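Local coordinates for MoeE5 (Streptomyces viridosporus ATCC 14672, PDB 6KVC), which probably works as an NAD-dependent nucleotide-sugar epimerase, binding UDP-glucose or UDP-glucuronate next to NAD in a Rossmann-type fold, at residues F190-P195 and T229-V234; M201-L206 and N263-M268; V129-V134 and S243-G248. All coordinates share one frame; numbering follows the deposited sequence. Where two conformers were deposited one is given.

Contact 1. Residues F190-P195 and T229-V234; sequences FTVYGP and THVSDV. With UPG (uridine-5'-diphosphate-glucose), chain C.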
loop_
_atom_site.group_PDB
_atom_site.type_symbol
_atom_site.label_atom_id
_atom_site.label_comp_id
_atom_site.label_asym_id
_atom_site.label_seq_id
_atom_site.Cartn_x
_atom_site.Cartn_y
_atom_site.Cartn_z
ATOM N N PHE A 190 12.253 13.190 3.861
ATOM C CA PHE A 190 11.958 14.278 2.939
ATOM C C PHE A 190 13.211 14.624 2.135
ATOM O O PHE A 190 14.225 15.055 2.711
ATOM C CB PHE A 190 11.444 15.492 3.741
ATOM C CG PHE A 190 10.000 15.334 4.191
ATOM C CD1 PHE A 190 9.668 14.397 5.188
ATOM C CD2 PHE A 190 9.015 16.120 3.625
ATOM C CE1 PHE A 190 8.337 14.227 5.599
ATOM C CE2 PHE A 190 7.675 15.972 4.032
ATOM C CZ PHE A 190 7.346 15.006 5.046
ATOM N N THR A 191 13.120 14.439 0.809
ATOM C CA THR A 191 14.142 14.676 -0.224
ATOM C C THR A 191 15.543 14.925 0.338
ATOM O O THR A 191 15.920 16.058 0.641
ATOM C CB THR A 191 13.699 15.820 -1.147
ATOM O OG1 THR A 191 12.350 15.553 -1.608
ATOM C CG2 THR A 191 14.627 15.840 -2.398
ATOM N N VAL A 192 16.332 13.843 0.436
ATOM C CA VAL A 192 17.614 13.870 1.125
ATOM C C VAL A 192 18.704 14.254 0.116
ATOM O O VAL A 192 18.649 13.867 -1.068
ATOM C CB VAL A 192 17.887 12.486 1.747
ATOM C CG1 VAL A 192 19.187 12.527 2.581
ATOM C CG2 VAL A 192 16.711 12.113 2.657
ATOM N N TYR A 193 19.667 15.066 0.566
ATOM C CA TYR A 193 20.765 15.523 -0.290
ATOM C C TYR A 193 22.038 15.554 0.551
ATOM O O TYR A 193 22.044 15.287 1.768
ATOM C CB TYR A 193 20.433 16.899 -0.935
ATOM C CG TYR A 193 20.530 18.003 0.061
ATOM C CD1 TYR A 193 19.531 18.188 1.004
ATOM C CD2 TYR A 193 21.681 18.826 0.122
ATOM C CE1 TYR A 193 19.663 19.165 1.994
ATOM C CE2 TYR A 193 21.814 19.786 1.106
ATOM C CZ TYR A 193 20.820 19.932 2.050
ATOM O OH TYR A 193 20.906 20.882 3.051
ATOM N N GLY A 194 23.133 15.898 -0.109
ATOM C CA GLY A 194 24.426 16.041 0.530
ATOM C C GLY A 194 25.494 15.258 -0.240
ATOM O O GLY A 194 25.253 14.706 -1.310
ATOM N N PRO A 195 26.691 15.189 0.337
ATOM C CA PRO A 195 27.777 14.355 -0.225
ATOM C C PRO A 195 27.255 12.973 -0.562
ATOM O O PRO A 195 26.509 12.376 0.231
ATOM C CB PRO A 195 28.794 14.304 0.907
ATOM C CG PRO A 195 28.582 15.576 1.665
ATOM C CD PRO A 195 27.050 15.829 1.603
ATOM N N THR A 229 16.418 17.745 3.038
ATOM C CA THR A 229 16.984 17.339 4.330
ATOM C C THR A 229 18.390 16.801 4.108
ATOM O O THR A 229 18.606 15.927 3.256
ATOM C CB THR A 229 16.077 16.288 4.996
ATOM O OG1 THR A 229 14.729 16.789 4.984
ATOM C CG2 THR A 229 16.511 16.025 6.393
ATOM N N HIS A 230 19.344 17.329 4.865
ATOM C CA HIS A 230 20.729 16.899 4.691
ATOM C C HIS A 230 20.928 15.470 5.213
ATOM O O HIS A 230 20.412 15.091 6.260
ATOM C CB HIS A 230 21.684 17.897 5.400
ATOM C CG HIS A 230 23.121 17.732 5.001
ATOM N ND1 HIS A 230 23.974 16.844 5.632
ATOM C CD2 HIS A 230 23.836 18.288 3.993
ATOM C CE1 HIS A 230 25.153 16.868 5.032
ATOM N NE2 HIS A 230 25.111 17.774 4.062
ATOM N N VAL A 231 21.725 14.686 4.489
ATOM C CA VAL A 231 21.916 13.274 4.869
ATOM C C VAL A 231 22.515 13.120 6.266
ATOM O O VAL A 231 22.252 12.126 6.937
ATOM C CB VAL A 231 22.755 12.558 3.798
ATOM C CG1 VAL A 231 24.218 13.107 3.774
ATOM C CG2 VAL A 231 22.761 11.030 3.992
ATOM N N SER A 232 23.333 14.075 6.734
ATOM C CA SER A 232 23.878 13.922 8.086
ATOM C C SER A 232 22.760 13.906 9.116
ATOM O O SER A 232 22.827 13.170 10.110
ATOM C CB SER A 232 24.871 15.065 8.379
ATOM O OG SER A 232 24.181 16.316 8.445
ATOM N N ASP A 233 21.737 14.736 8.909
ATOM C CA ASP A 233 20.611 14.762 9.823
ATOM C C ASP A 233 19.824 13.465 9.735
ATOM O O ASP A 233 19.361 12.936 10.753
ATOM C CB ASP A 233 19.702 15.929 9.485
ATOM C CG ASP A 233 20.248 17.250 9.988
ATOM O OD1 ASP A 233 20.660 17.272 11.191
ATOM O OD2 ASP A 233 20.243 18.217 9.189
ATOM N N VAL A 234 19.650 12.946 8.516
ATOM C CA VAL A 234 18.903 11.699 8.346
ATOM C C VAL A 234 19.591 10.559 9.062
ATOM O O VAL A 234 18.938 9.730 9.738
ATOM C CB VAL A 234 18.718 11.408 6.842
ATOM C CG1 VAL A 234 18.055 9.994 6.638
ATOM C CG2 VAL A 234 17.874 12.552 6.193
HETATM N N1 UPG C . 13.591 17.789 -10.951
HETATM C C2 UPG C . 13.873 18.549 -12.176
HETATM N N3 UPG C . 14.882 17.953 -13.033
HETATM C C4 UPG C . 15.576 16.731 -12.774
HETATM C C5 UPG C . 15.271 15.962 -11.546
HETATM C C6 UPG C . 14.265 16.552 -10.676
HETATM O O2 UPG C . 13.335 19.580 -12.379
HETATM O O4 UPG C . 16.405 16.320 -13.537
HETATM C C1C UPG C . 12.601 18.299 -10.027
HETATM C C2C UPG C . 11.628 17.381 -9.714
HETATM O O2C UPG C . 10.475 17.617 -10.555
HETATM C C3C UPG C . 11.270 17.751 -8.163
HETATM C C4C UPG C . 12.457 18.200 -7.578
HETATM O O4C UPG C . 13.399 18.510 -8.715
HETATM O O3C UPG C . 10.326 18.829 -8.159
HETATM C C5C UPG C . 13.206 17.170 -6.755
HETATM O O5C UPG C . 13.488 16.045 -7.583
HETATM P PA UPG C . 14.483 14.906 -6.957
HETATM O O1A UPG C . 14.631 13.898 -8.051
HETATM O O2A UPG C . 15.688 15.481 -6.303
HETATM O O3A UPG C . 13.661 14.275 -5.678
HETATM P PB UPG C . 12.062 13.862 -5.650
HETATM O O1B UPG C . 11.556 13.446 -6.960
HETATM O O2B UPG C . 11.257 14.884 -4.913
HETATM O O3B UPG C . 12.219 12.477 -4.791
HETATM C "C1'" UPG C . 13.064 12.391 -3.691
HETATM C "C2'" UPG C . 13.470 10.943 -3.561
HETATM C "C3'" UPG C . 12.236 10.088 -3.415
HETATM C "C4'" UPG C . 11.476 10.532 -2.190
HETATM C "C5'" UPG C . 11.093 11.978 -2.389
HETATM C "C6'" UPG C . 10.271 12.535 -1.263
HETATM O "O2'" UPG C . 14.135 10.588 -4.804
HETATM O "O3'" UPG C . 12.672 8.727 -3.194
HETATM O "O4'" UPG C . 10.223 9.848 -2.069
HETATM O "O5'" UPG C . 12.362 12.754 -2.450
HETATM O "O6'" UPG C . 11.056 12.516 -0.134
#
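Val192 and Tyr193 run parallel to Thr229 and His230, pairing strands 183-193 and 225-230 in the Rossmann-type sheet just where the second strand gives way to helix 231-242. Thr229 takes part with both backbone groups: its N donates to Thr191 O (3.0 Å) and its O accepts from Tyr193 N (3.0 Å). Tyr193 O then receives Val231 N at 2.8 Å, so the pairing runs directly into the first turn of the helix. Thr229 adds a bond from its side chain. With OG1 set beside its own backbone N (chi1 -50°), the hydroxyl donates to Phe190 O at 2.9 Å. Thr191 binds the glucose unit of the bound UDP-glucose, its N donating to O6' and its OG1 to O5'.

Compact branched valines suit the narrow space between the sheet face of Val192 and Thr229 and the first turn of the helix. Val192 CG1 lies against Val231 CA, while CG2 meets Val234 CG2 at 3.7 Å; Phe29 and Ile30 of helix 29-40 cover Val192, whose N bonds the NAD carboxamide oxygen O7N. On the other face, the edge of the His230 ring points at the face of Tyr193 in a T-shaped stack, planes at 89°. Next along, Gly194 has a positive phi, a backbone shape that glycine, lacking a CB, adopts without strain, and Pro195 CD comes to 3.7 Å from His230 NE2. The imidazole is held at two points: NE2 bonds Thr317 OG1, and ND1, as N-cap acceptor, takes Ser232 N at 3.0 Å, the donor 29° out of the ring plane.

Contact 2. Residues M201-L206 and N263-M268; sequences MFISRL and NEVVSM. With UPG (uridine-5'-diphosphate-glucose), chain C.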
loop_
_atom_site.group_PDB
_atom_site.type_symbol
_atom_site.label_atom_id
_atom_site.label_comp_id
_atom_site.label_asym_id
_atom_site.label_seq_id
_atom_site.Cartn_x
_atom_site.Cartn_y
_atom_site.Cartn_z
ATOM N N MET A 201 19.090 12.501 -8.721
ATOM C CA MET A 201 18.346 13.514 -7.977
ATOM C C MET A 201 18.675 14.923 -8.491
ATOM O O MET A 201 19.691 15.159 -9.173
ATOM C CB MET A 201 18.661 13.382 -6.489
ATOM C CG MET A 201 18.140 12.008 -6.005
ATOM S SD MET A 201 18.210 11.935 -4.198
ATOM C CE MET A 201 16.834 12.996 -3.702
ATOM N N PHE A 202 17.781 15.869 -8.171
ATOM C CA PHE A 202 17.879 17.204 -8.746
ATOM C C PHE A 202 19.179 17.907 -8.348
ATOM O O PHE A 202 19.869 18.485 -9.211
ATOM C CB PHE A 202 16.671 18.093 -8.354
ATOM C CG PHE A 202 16.817 19.478 -8.948
ATOM C CD1 PHE A 202 16.793 19.596 -10.322
ATOM C CD2 PHE A 202 17.077 20.601 -8.169
ATOM C CE1 PHE A 202 17.006 20.853 -10.924
ATOM C CE2 PHE A 202 17.282 21.849 -8.804
ATOM C CZ PHE A 202 17.219 21.930 -10.155
ATOM N N ILE A 203 19.494 17.956 -7.052
ATOM C CA ILE A 203 20.645 18.775 -6.650
ATOM C C ILE A 203 21.932 18.199 -7.251
ATOM O O ILE A 203 22.764 18.941 -7.773
ATOM C CB ILE A 203 20.728 18.925 -5.122
ATOM C CG1 ILE A 203 19.560 19.764 -4.608
ATOM C CG2 ILE A 203 22.095 19.573 -4.685
ATOM C CD1 ILE A 203 19.432 19.704 -3.070
ATOM N N SER A 204 22.044 16.869 -7.326
ATOM C CA SER A 204 23.220 16.264 -7.956
ATOM C C SER A 204 23.299 16.645 -9.437
ATOM O O SER A 204 24.373 17.048 -9.949
ATOM C CB SER A 204 23.144 14.732 -7.771
ATOM O OG SER A 204 24.196 14.101 -8.487
ATOM N N ARG A 205 22.162 16.560 -10.144
ATOM C CA ARG A 205 22.169 16.916 -11.559
ATOM C C ARG A 205 22.477 18.391 -11.746
ATOM O O ARG A 205 23.195 18.764 -12.686
ATOM C CB ARG A 205 20.823 16.580 -12.192
ATOM C CG ARG A 205 20.628 15.056 -12.335
ATOM C CD ARG A 205 19.279 14.786 -12.923
ATOM N NE ARG A 205 19.242 13.384 -13.347
ATOM C CZ ARG A 205 18.157 12.816 -13.870
ATOM N NH1 ARG A 205 17.033 13.523 -14.009
ATOM N NH2 ARG A 205 18.199 11.518 -14.251
ATOM N N LEU A 206 21.925 19.241 -10.870
ATOM C CA LEU A 206 22.174 20.681 -10.994
ATOM C C LEU A 206 23.642 21.015 -10.756
ATOM O O LEU A 206 24.208 21.878 -11.437
ATOM C CB LEU A 206 21.287 21.404 -9.987
ATOM C CG LEU A 206 21.568 22.905 -9.796
ATOM C CD1 LEU A 206 21.183 23.619 -11.068
ATOM C CD2 LEU A 206 20.794 23.410 -8.573
ATOM N N ASN A 263 13.688 26.656 -8.476
ATOM C CA ASN A 263 14.327 27.869 -8.999
ATOM C C ASN A 263 15.240 28.509 -7.976
ATOM O O ASN A 263 16.313 29.032 -8.342
ATOM C CB ASN A 263 13.277 28.888 -9.454
ATOM C CG ASN A 263 12.543 28.476 -10.689
ATOM O OD1 ASN A 263 11.378 28.892 -10.902
ATOM N ND2 ASN A 263 13.187 27.687 -11.540
ATOM N N GLU A 264 14.850 28.493 -6.684
ATOM C CA GLU A 264 15.703 29.108 -5.680
ATOM C C GLU A 264 16.985 28.296 -5.494
ATOM O O GLU A 264 18.058 28.869 -5.287
ATOM C CB GLU A 264 14.935 29.302 -4.358
ATOM C CG GLU A 264 15.857 29.520 -3.200
ATOM C CD GLU A 264 16.068 30.947 -2.810
ATOM O OE1 GLU A 264 15.891 31.218 -1.598
ATOM O OE2 GLU A 264 16.442 31.773 -3.682
ATOM N N VAL A 265 16.907 26.957 -5.623
ATOM C CA VAL A 265 18.117 26.145 -5.513
ATOM C C VAL A 265 19.074 26.459 -6.674
ATOM O O VAL A 265 20.290 26.542 -6.487
ATOM C CB VAL A 265 17.764 24.644 -5.474
ATOM C CG1 VAL A 265 19.076 23.821 -5.350
ATOM C CG2 VAL A 265 16.855 24.405 -4.265
ATOM N N VAL A 266 18.519 26.710 -7.845
ATOM C CA VAL A 266 19.343 27.072 -9.002
ATOM C C VAL A 266 20.063 28.376 -8.718
ATOM O O VAL A 266 21.289 28.476 -8.885
ATOM C CB VAL A 266 18.481 27.142 -10.264
ATOM C CG1 VAL A 266 19.286 27.718 -11.481
ATOM C CG2 VAL A 266 17.951 25.762 -10.646
ATOM N N SER A 267 19.320 29.378 -8.243
ATOM C CA SER A 267 19.955 30.677 -7.970
ATOM C C SER A 267 21.009 30.580 -6.858
ATOM O O SER A 267 22.092 31.190 -6.959
ATOM C CB SER A 267 18.890 31.735 -7.636
ATOM O OG SER A 267 18.164 31.408 -6.486
ATOM N N MET A 268 20.754 29.786 -5.801
ATOM C CA MET A 268 21.768 29.614 -4.763
ATOM C C MET A 268 23.035 28.955 -5.303
ATOM O O MET A 268 24.138 29.272 -4.838
ATOM C CB MET A 268 21.212 28.784 -3.582
ATOM C CG MET A 268 19.999 29.415 -2.958
ATOM S SD MET A 268 19.245 28.237 -1.749
ATOM C CE MET A 268 20.747 27.962 -0.830
HETATM N N1 UPG C . 13.591 17.789 -10.951
HETATM C C2 UPG C . 13.873 18.549 -12.176
HETATM N N3 UPG C . 14.882 17.953 -13.033
HETATM C C4 UPG C . 15.576 16.731 -12.774
HETATM C C5 UPG C . 15.271 15.962 -11.546
HETATM C C6 UPG C . 14.265 16.552 -10.676
HETATM O O2 UPG C . 13.335 19.580 -12.379
HETATM O O4 UPG C . 16.405 16.320 -13.537
HETATM C C1C UPG C . 12.601 18.299 -10.027
HETATM C C2C UPG C . 11.628 17.381 -9.714
HETATM O O2C UPG C . 10.475 17.617 -10.555
HETATM C C3C UPG C . 11.270 17.751 -8.163
HETATM C C4C UPG C . 12.457 18.200 -7.578
HETATM O O4C UPG C . 13.399 18.510 -8.715
HETATM O O3C UPG C . 10.326 18.829 -8.159
HETATM C C5C UPG C . 13.206 17.170 -6.755
HETATM O O5C UPG C . 13.488 16.045 -7.583
HETATM P PA UPG C . 14.483 14.906 -6.957
HETATM O O1A UPG C . 14.631 13.898 -8.051
HETATM O O2A UPG C . 15.688 15.481 -6.303
HETATM O O3A UPG C . 13.661 14.275 -5.678
HETATM P PB UPG C . 12.062 13.862 -5.650
HETATM O O1B UPG C . 11.556 13.446 -6.960
HETATM O O2B UPG C . 11.257 14.884 -4.913
HETATM O O3B UPG C . 12.219 12.477 -4.791
HETATM C "C1'" UPG C . 13.064 12.391 -3.691
HETATM C "C2'" UPG C . 13.470 10.943 -3.561
HETATM C "C3'" UPG C . 12.236 10.088 -3.415
HETATM C "C4'" UPG C . 11.476 10.532 -2.190
HETATM C "C5'" UPG C . 11.093 11.978 -2.389
HETATM C "C6'" UPG C . 10.271 12.535 -1.263
HETATM O "O2'" UPG C . 14.135 10.588 -4.804
HETATM O "O3'" UPG C . 12.672 8.727 -3.194
HETATM O "O4'" UPG C . 10.223 9.848 -2.069
HETATM O "O5'" UPG C . 12.362 12.754 -2.450
HETATM O "O6'" UPG C . 11.056 12.516 -0.134
#
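Val265 and Val266, neighbours on helix 262-273, supply the bumps here, and Phe202, Ile203 and Leu206 on helix 202-211 form the hollows. The short segment axes come no nearer than 11.0 Å and are inclined at 37°, so the helices meet chiefly through side-chain ends, and no hydrogen bond crosses. Val265 CG1 drops into the hollow between Leu206 and Ile203, 3.7 Å from Leu206 CD2 and 4.2 Å from Ile203 CG1. Beside it, Val266 CG2 fits the notch between Leu206 and Phe202, touching Leu206 CD1 and, in the plane of the ring, Phe202 CZ, both at 3.9 Å. Leucine suits its place because its two methyls fork, one for each valine.

Phe202 has CG anti to its backbone N (chi1 179°), which swings the ring out between the valines and the nucleotide. CZ takes the valine side, while CD1 lies 3.6 Å from uracil C2 of UDP-glucose and CB packs on the ribose oxygen O4C. At this helix's N-terminus, Phe202 N donates almost straight to the phosphate oxygen O2A (2.8 Å, 173°), where the helix dipole probably helps to hold the anion. One turn on, the extended Arg205 brings NH1 to uracil O4 at 2.9 Å. Such apolar helix packing behind a uracil and diphosphate pocket belongs to the substrate-binding region of extended short-chain dehydrogenases, as in UDP-sugar epimerases.

Contact 3. Residues V129-V134 and S243-G248; sequences VERVVV and SVRDRG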
loop_
_atom_site.group_PDB
_atom_site.type_symbol
_atom_site.label_atom_id
_atom_site.label_comp_id
_atom_site.label_asym_id
_atom_site.label_seq_id
_atom_site.Cartn_x
_atom_site.Cartn_y
_atom_site.Cartn_z
ATOM N N VAL A 129 14.944 -10.901 15.346
ATOM C CA VAL A 129 15.383 -9.511 15.343
ATOM C C VAL A 129 14.494 -8.692 16.287
ATOM O O VAL A 129 13.269 -8.855 16.305
ATOM C CB VAL A 129 15.322 -9.032 13.875
ATOM C CG1 VAL A 129 15.490 -7.477 13.805
ATOM C CG2 VAL A 129 16.402 -9.690 13.055
ATOM N N GLU A 130 15.100 -7.743 17.037
ATOM C CA GLU A 130 14.302 -6.965 17.979
ATOM C C GLU A 130 13.645 -5.733 17.357
ATOM O O GLU A 130 12.499 -5.393 17.712
ATOM C CB GLU A 130 15.183 -6.508 19.145
ATOM C CG GLU A 130 15.789 -7.691 19.917
ATOM C CD GLU A 130 16.883 -7.279 20.923
ATOM O OE1 GLU A 130 17.349 -6.109 20.910
ATOM O OE2 GLU A 130 17.284 -8.146 21.727
ATOM N N ARG A 131 14.335 -5.056 16.444
ATOM C CA ARG A 131 13.838 -3.769 15.991
ATOM C C ARG A 131 14.213 -3.602 14.534
ATOM O O ARG A 131 15.343 -3.915 14.144
ATOM C CB ARG A 131 14.445 -2.628 16.818
ATOM C CG ARG A 131 13.978 -1.249 16.279
ATOM C CD ARG A 131 13.704 -0.361 17.417
ATOM N NE ARG A 131 13.268 1.000 17.116
ATOM C CZ ARG A 131 12.020 1.448 17.176
ATOM N NH1 ARG A 131 11.000 0.608 17.383
ATOM N NH2 ARG A 131 11.797 2.764 16.954
ATOM N N VAL A 132 13.276 -3.088 13.748
ATOM C CA VAL A 132 13.533 -2.826 12.339
ATOM C C VAL A 132 13.208 -1.366 12.108
ATOM O O VAL A 132 12.079 -0.941 12.377
ATOM C CB VAL A 132 12.698 -3.726 11.413
ATOM C CG1 VAL A 132 12.990 -3.354 9.929
ATOM C CG2 VAL A 132 13.011 -5.227 11.694
ATOM N N VAL A 133 14.178 -0.623 11.567
ATOM C CA VAL A 133 14.010 0.771 11.180
ATOM C C VAL A 133 13.853 0.769 9.674
ATOM O O VAL A 133 14.747 0.299 8.958
ATOM C CB VAL A 133 15.211 1.618 11.631
ATOM C CG1 VAL A 133 14.951 3.107 11.252
ATOM C CG2 VAL A 133 15.391 1.486 13.178
ATOM N N VAL A 134 12.691 1.201 9.186
ATOM C CA VAL A 134 12.338 1.076 7.766
ATOM C C VAL A 134 12.399 2.462 7.126
ATOM O O VAL A 134 11.782 3.409 7.624
ATOM C CB VAL A 134 10.918 0.489 7.578
ATOM C CG1 VAL A 134 10.548 0.461 6.093
ATOM C CG2 VAL A 134 10.847 -0.895 8.136
ATOM N N SER A 243 17.579 3.413 18.664
ATOM C CA SER A 243 17.832 3.333 20.090
ATOM C C SER A 243 16.552 3.389 20.906
ATOM O O SER A 243 16.601 3.186 22.124
ATOM C CB SER A 243 18.785 4.458 20.516
ATOM O OG SER A 243 18.074 5.697 20.561
ATOM N N VAL A 244 15.395 3.618 20.285
ATOM C CA VAL A 244 14.123 3.641 21.022
ATOM C C VAL A 244 13.556 2.225 20.936
ATOM O O VAL A 244 13.016 1.808 19.908
ATOM C CB VAL A 244 13.167 4.703 20.467
ATOM C CG1 VAL A 244 11.741 4.650 21.160
ATOM C CG2 VAL A 244 13.808 6.088 20.585
ATOM N N ARG A 245 13.717 1.457 22.006
ATOM C CA ARG A 245 13.463 0.030 21.908
ATOM C C ARG A 245 12.330 -0.450 22.783
ATOM O O ARG A 245 11.804 -1.545 22.539
ATOM C CB ARG A 245 14.747 -0.748 22.220
ATOM C CG ARG A 245 15.817 -0.226 21.259
ATOM C CD ARG A 245 17.099 -0.929 21.361
ATOM N NE ARG A 245 17.090 -2.260 20.757
ATOM C CZ ARG A 245 17.338 -2.498 19.480
ATOM N NH1 ARG A 245 17.577 -1.476 18.645
ATOM N NH2 ARG A 245 17.380 -3.748 19.038
ATOM N N ASP A 246 11.883 0.350 23.742
ATOM C CA ASP A 246 10.865 -0.145 24.658
ATOM C C ASP A 246 9.564 0.632 24.532
ATOM O O ASP A 246 8.754 0.633 25.468
ATOM C CB ASP A 246 11.384 -0.127 26.107
ATOM C CG ASP A 246 11.799 1.265 26.575
ATOM O OD1 ASP A 246 12.013 2.158 25.714
ATOM O OD2 ASP A 246 11.926 1.460 27.809
ATOM N N ARG A 247 9.322 1.254 23.364
ATOM C CA ARG A 247 8.132 2.076 23.155
ATOM C C ARG A 247 7.328 1.621 21.937
ATOM O O ARG A 247 6.574 2.417 21.355
ATOM C CB ARG A 247 8.521 3.548 23.040
ATOM C CG ARG A 247 9.305 4.057 24.253
ATOM C CD ARG A 247 9.019 5.517 24.564
ATOM N NE ARG A 247 8.081 5.668 25.676
ATOM C CZ ARG A 247 6.907 6.296 25.603
ATOM N NH1 ARG A 247 6.508 6.857 24.466
ATOM N NH2 ARG A 247 6.130 6.372 26.677
ATOM N N GLY A 248 7.483 0.363 21.540
ATOM C CA GLY A 248 6.647 -0.116 20.435
ATOM C C GLY A 248 7.071 0.549 19.129
ATOM O O GLY A 248 8.189 1.011 18.973
HETATM O O HOH W 1 12.263 -2.913 20.107
HETATM O O HOH W 2 15.898 -4.047 22.711
HETATM O O HOH W 3 9.382 3.600 18.454
#
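Arg131, the first residue of strand 131-137 in the Rossmann-type sheet, reaches into the surface bend that links helix 231-242 to strand 250-254. Its CG stands anti to the backbone N (chi1 177°), carrying the long side chain away from the strand toward the bend. There NH1 donates to Gly248 O at 3.3 Å, and water 3 adds a second bridge, accepting from NH2 and donating to the same carbonyl. Val244 O lies over a face of the guanidinium, 2.9 Å from CZ; this is no hydrogen bond, though the carbonyl's partial negative charge probably favours the cation. Arginine suits this position because its several N-H groups can serve Gly248 O, Thr241 O (from NE) and Ser183 OG (from NH1) together. Gly248 turns with a positive phi, which glycine adopts easily.

Arg245 reaches back from the bend to the strand. Bent at chi3 (75°), it lays a guanidinium face over Arg131 CB, with Arg245 NH1 3.8 Å from that carbon and bonded to Ala242 O and Thr89 OG1. Arg131 NE and Arg245 NH1, like charges, stay 5.2 Å apart. The exposed Glu130 completes the contact with a salt bridge, Arg245 NH2 donating to OE1 at 3.0 Å and meeting its anti lone pair. Water 2 closes a second path, accepting from Arg245 NE at 2.9 Å and donating to Glu130 OE1 at 3.1 Å.

Contacts 1 and 2 are buried and meet around UDP-glucose: strand 183-193 of contact 1 is followed in the chain by helix 202-211 of contact 2, and Met201 CE packs against Val192 O. The first serves the sugar, the second the uracil and a phosphate. Contact 3 lies at the surface, about 22 Å between centres from contact 1, but shares its sheet, strand 131-137 being next to strand 183-193; helix 231-242 begins in contact 1 and ends just before the bend of contact 3. Chemistry follows place: backbone pairing with a T-shaped stack in the sheet, apolar packing of methyls and a phenyl ring between helices, and charges with bridging water at the surface.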